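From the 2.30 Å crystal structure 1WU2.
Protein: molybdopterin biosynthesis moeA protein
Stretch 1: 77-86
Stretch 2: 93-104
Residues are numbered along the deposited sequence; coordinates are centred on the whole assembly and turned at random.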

# COMPACT_ATOMS: atom_id res chain seq x y z
N ILE A 77 -5.04 -52.67 -20.96
CA ILE A 77 -4.22 -52.45 -22.15
C ILE A 77 -2.76 -52.65 -21.76
O ILE A 77 -2.28 -52.06 -20.79
CB ILE A 77 -4.46 -51.03 -22.75
CG1 ILE A 77 -5.62 -51.07 -23.76
CG2 ILE A 77 -3.20 -50.49 -23.44
CD1 ILE A 77 -6.98 -51.19 -23.12
N GLU A 78 -2.06 -53.49 -22.51
CA GLU A 78 -0.65 -53.76 -22.26
C GLU A 78 0.22 -52.86 -23.13
O GLU A 78 -0.04 -52.70 -24.32
CB GLU A 78 -0.33 -55.23 -22.55
CG GLU A 78 1.00 -55.70 -21.98
CD GLU A 78 1.41 -57.07 -22.49
OE1 GLU A 78 2.07 -57.14 -23.55
OE2 GLU A 78 1.07 -58.08 -21.83
N LEU A 79 1.24 -52.26 -22.52
CA LEU A 79 2.27 -51.51 -23.24
C LEU A 79 3.64 -52.11 -22.94
O LEU A 79 3.81 -52.83 -21.96
CB LEU A 79 2.24 -50.03 -22.85
CG LEU A 79 0.89 -49.32 -22.93
CD1 LEU A 79 0.98 -47.95 -22.29
CD2 LEU A 79 0.40 -49.21 -24.37
N THR A 80 4.62 -51.81 -23.79
CA THR A 80 5.97 -52.34 -23.64
C THR A 80 6.95 -51.20 -23.35
O THR A 80 6.98 -50.20 -24.06
CB THR A 80 6.39 -53.11 -24.92
OG1 THR A 80 5.34 -53.99 -25.34
CG2 THR A 80 7.57 -54.04 -24.64
N VAL A 81 7.76 -51.38 -22.31
CA VAL A 81 8.75 -50.39 -21.90
C VAL A 81 10.06 -50.62 -22.67
O VAL A 81 10.81 -51.56 -22.37
CB VAL A 81 9.01 -50.45 -20.38
CG1 VAL A 81 9.99 -49.35 -19.94
CG2 VAL A 81 7.69 -50.32 -19.61
N ILE A 82 10.31 -49.76 -23.66
CA ILE A 82 11.51 -49.84 -24.50
C ILE A 82 12.71 -49.08 -23.93
O ILE A 82 13.85 -49.33 -24.34
CB ILE A 82 11.20 -49.31 -25.93
CG1 ILE A 82 11.01 -47.78 -25.91
CG2 ILE A 82 10.01 -50.07 -26.53
CD1 ILE A 82 10.07 -47.22 -26.97
N GLU A 83 12.46 -48.13 -23.03
CA GLU A 83 13.54 -47.33 -22.46
C GLU A 83 13.21 -46.79 -21.07
O GLU A 83 12.05 -46.58 -20.72
CB GLU A 83 13.89 -46.16 -23.38
CG GLU A 83 15.02 -45.27 -22.87
CD GLU A 83 15.43 -44.19 -23.85
OE1 GLU A 83 14.56 -43.68 -24.59
OE2 GLU A 83 16.63 -43.83 -23.86
N GLU A 84 14.26 -46.58 -20.28
CA GLU A 84 14.18 -45.85 -19.02
C GLU A 84 15.24 -44.75 -19.05
O GLU A 84 16.44 -45.03 -19.06
CB GLU A 84 14.42 -46.78 -17.84
CG GLU A 84 13.52 -48.01 -17.84
CD GLU A 84 13.53 -48.75 -16.52
OE1 GLU A 84 14.56 -48.71 -15.81
OE2 GLU A 84 12.51 -49.38 -16.19
N VAL A 85 14.78 -43.50 -19.09
CA VAL A 85 15.65 -42.34 -19.21
C VAL A 85 16.23 -42.01 -17.83
O VAL A 85 15.48 -41.73 -16.90
CB VAL A 85 14.87 -41.10 -19.74
CG1 VAL A 85 15.80 -39.91 -19.93
CG2 VAL A 85 14.16 -41.43 -21.05
N PRO A 86 17.56 -42.06 -17.69
CA PRO A 86 18.20 -41.68 -16.42
C PRO A 86 17.96 -40.21 -16.06
O PRO A 86 17.44 -39.46 -16.89
CB PRO A 86 19.70 -41.91 -16.69
CG PRO A 86 19.76 -42.79 -17.89
CD PRO A 86 18.55 -42.47 -18.70
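Stretch 2 (93-104) EEVTTGKAIKVL

Stretch 2 approaches as a loop, turns, and then runs as a strand beside stretch 1. Residues 93-98 are irregular; a type II turn from Thr96 to Lys99, with a weak bond of 3.3 Å from Lys99 N to Thr96 O, leads into the strand 99-103. Gly98 occupies the turn with phi/psi of 78/18, and a positive phi of this kind by itself favours glycine. The strand points the same way as strand 77-84: the N-to-C directions differ by 48° (signed crossing angle -48°), and the axes come within 4.5 Å. The pairing is parallel, with CA-CA distances of 4.8 Å for Thr80 and Lys99, 4.9 Å for Val81 and Ala100, and 4.6 Å for Glu84 and Lys102. The register slips by one residue between the second and third of these pairs, where Ile82, at phi/psi -88/-20, departs from extended geometry.

Backbone hydrogen bonds define this register. Thr80 N donates to Gly98 O (3.0 Å, 148°), and Ala100 N returns a weak bond to Thr80 O (3.0 Å, bent to 123°). Ile82 N to Ala100 O is also weak at 3.3 Å. Beyond the slip, Lys102 N binds Glu83 O weakly (3.0 Å, 128°), whereas Val85 N to Lys102 O is nearly straight (3.1 Å, 171°). CA-H...O contacts supplement the ladder; the straightest, at 160°, places Val81 CA 3.4 Å from Ala100 O.

One direct hydrogen bond across the pair uses a side chain. Glu83, with chi1 and chi2 both t, extends so that OE1 accepts from Glu93 N at 3.2 Å and 170°, tying the loop to the strand. A water also donates to Gly98 O at 3.1 Å and makes a weak bond of 3.5 Å with Thr80 OG1.

Side-chain contacts are most extensive at Ile82, which has the largest area covered by stretch 2 of any stretch 1 residue (104 Å²). Its CG1 lies 3.8 Å from Ile101 CG1 and its CG2 3.7 Å from Lys99 CD. Among the other apolar pairs, Val85 CG2 meets Ile101 CG2 at 3.8 Å and Val103 CG1 at 4.3 Å, and Leu79 CB rests 4.2 Å from Ala100 CB. Two further contacts set carbon against oxygen. Ile82 CD1 lies 3.2 Å from Glu94 O, so Ile82 touches both loop and strand. On the face shared by Val81, Ala100, Glu84 and Lys102, Glu84 OE2 approaches Lys102 CD at 3.5 Å, but the end of the lysine leads away and its NZ is hydrogen-bonded elsewhere in the structure. Altogether, the two stretches bury 800 Å², both sides summed.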

# COMPACT_ATOMS: atom_id res chain seq x y z
N GLU A 93 14.95 -43.12 -27.69
CA GLU A 93 13.94 -43.80 -28.50
C GLU A 93 12.64 -43.00 -28.58
O GLU A 93 12.37 -42.14 -27.74
CB GLU A 93 13.66 -45.20 -27.93
CG GLU A 93 14.21 -46.35 -28.78
CD GLU A 93 15.65 -46.69 -28.46
OE1 GLU A 93 16.49 -45.77 -28.38
OE2 GLU A 93 15.95 -47.89 -28.27
N GLU A 94 11.86 -43.27 -29.63
CA GLU A 94 10.55 -42.65 -29.82
C GLU A 94 9.46 -43.55 -29.26
O GLU A 94 9.70 -44.72 -28.95
CB GLU A 94 10.28 -42.39 -31.30
CG GLU A 94 11.27 -41.46 -31.99
CD GLU A 94 10.86 -41.11 -33.41
OE1 GLU A 94 9.69 -40.71 -33.62
OE2 GLU A 94 11.70 -41.24 -34.33
N VAL A 95 8.25 -43.00 -29.14
CA VAL A 95 7.10 -43.74 -28.63
C VAL A 95 6.12 -43.97 -29.77
O VAL A 95 5.63 -43.02 -30.37
CB VAL A 95 6.39 -42.96 -27.50
CG1 VAL A 95 5.12 -43.69 -27.04
CG2 VAL A 95 7.33 -42.77 -26.32
N THR A 96 5.86 -45.24 -30.07
CA THR A 96 4.89 -45.63 -31.09
C THR A 96 3.72 -46.34 -30.41
O THR A 96 3.65 -46.37 -29.18
CB THR A 96 5.56 -46.53 -32.17
OG1 THR A 96 6.58 -47.34 -31.59
CG2 THR A 96 6.30 -45.68 -33.20
N THR A 97 2.79 -46.88 -31.19
CA THR A 97 1.61 -47.56 -30.64
C THR A 97 2.00 -48.78 -29.81
O THR A 97 2.81 -49.60 -30.24
CB THR A 97 0.65 -47.97 -31.78
OG1 THR A 97 0.29 -46.83 -32.57
CG2 THR A 97 -0.69 -48.45 -31.22
N GLY A 98 1.41 -48.88 -28.62
CA GLY A 98 1.66 -49.99 -27.71
C GLY A 98 2.96 -49.88 -26.94
O GLY A 98 3.43 -50.88 -26.40
N LYS A 99 3.53 -48.68 -26.88
CA LYS A 99 4.85 -48.48 -26.27
C LYS A 99 4.80 -47.48 -25.11
O LYS A 99 3.79 -46.82 -24.89
CB LYS A 99 5.86 -47.98 -27.32
CG LYS A 99 5.93 -48.82 -28.59
CD LYS A 99 6.81 -50.05 -28.41
CE LYS A 99 6.93 -50.85 -29.70
NZ LYS A 99 6.47 -52.26 -29.54
N ALA A 100 5.90 -47.40 -24.38
CA ALA A 100 6.01 -46.54 -23.20
C ALA A 100 7.48 -46.34 -22.81
O ALA A 100 8.30 -47.23 -23.00
CB ALA A 100 5.24 -47.15 -22.03
N ILE A 101 7.80 -45.16 -22.27
CA ILE A 101 9.17 -44.84 -21.87
C ILE A 101 9.18 -44.26 -20.46
O ILE A 101 8.71 -43.15 -20.24
CB ILE A 101 9.81 -43.83 -22.87
CG1 ILE A 101 10.03 -44.49 -24.23
CG2 ILE A 101 11.14 -43.28 -22.32
CD1 ILE A 101 10.47 -43.54 -25.32
N LYS A 102 9.73 -45.02 -19.51
CA LYS A 102 9.88 -44.53 -18.14
C LYS A 102 10.65 -43.22 -18.09
O LYS A 102 11.76 -43.12 -18.62
CB LYS A 102 10.60 -45.58 -17.28
CG LYS A 102 10.45 -45.34 -15.78
CD LYS A 102 10.95 -46.54 -14.98
CE LYS A 102 10.37 -46.58 -13.58
NZ LYS A 102 10.97 -45.54 -12.72
N VAL A 103 10.05 -42.21 -17.47
CA VAL A 103 10.70 -40.92 -17.25
C VAL A 103 10.61 -40.50 -15.79
O VAL A 103 9.89 -41.10 -15.00
CB VAL A 103 10.07 -39.81 -18.13
CG1 VAL A 103 10.39 -40.05 -19.60
CG2 VAL A 103 8.55 -39.71 -17.91
N LEU A 104 11.39 -39.49 -15.43
CA LEU A 104 11.28 -38.84 -14.12
C LEU A 104 10.67 -37.45 -14.30
O LEU A 104 10.54 -36.98 -15.43
CB LEU A 104 12.66 -38.72 -13.47
CG LEU A 104 13.32 -40.05 -13.09
CD1 LEU A 104 14.83 -39.87 -12.90
CD2 LEU A 104 12.69 -40.64 -11.84
O HOH W 1 2.79 -53.66 -27.71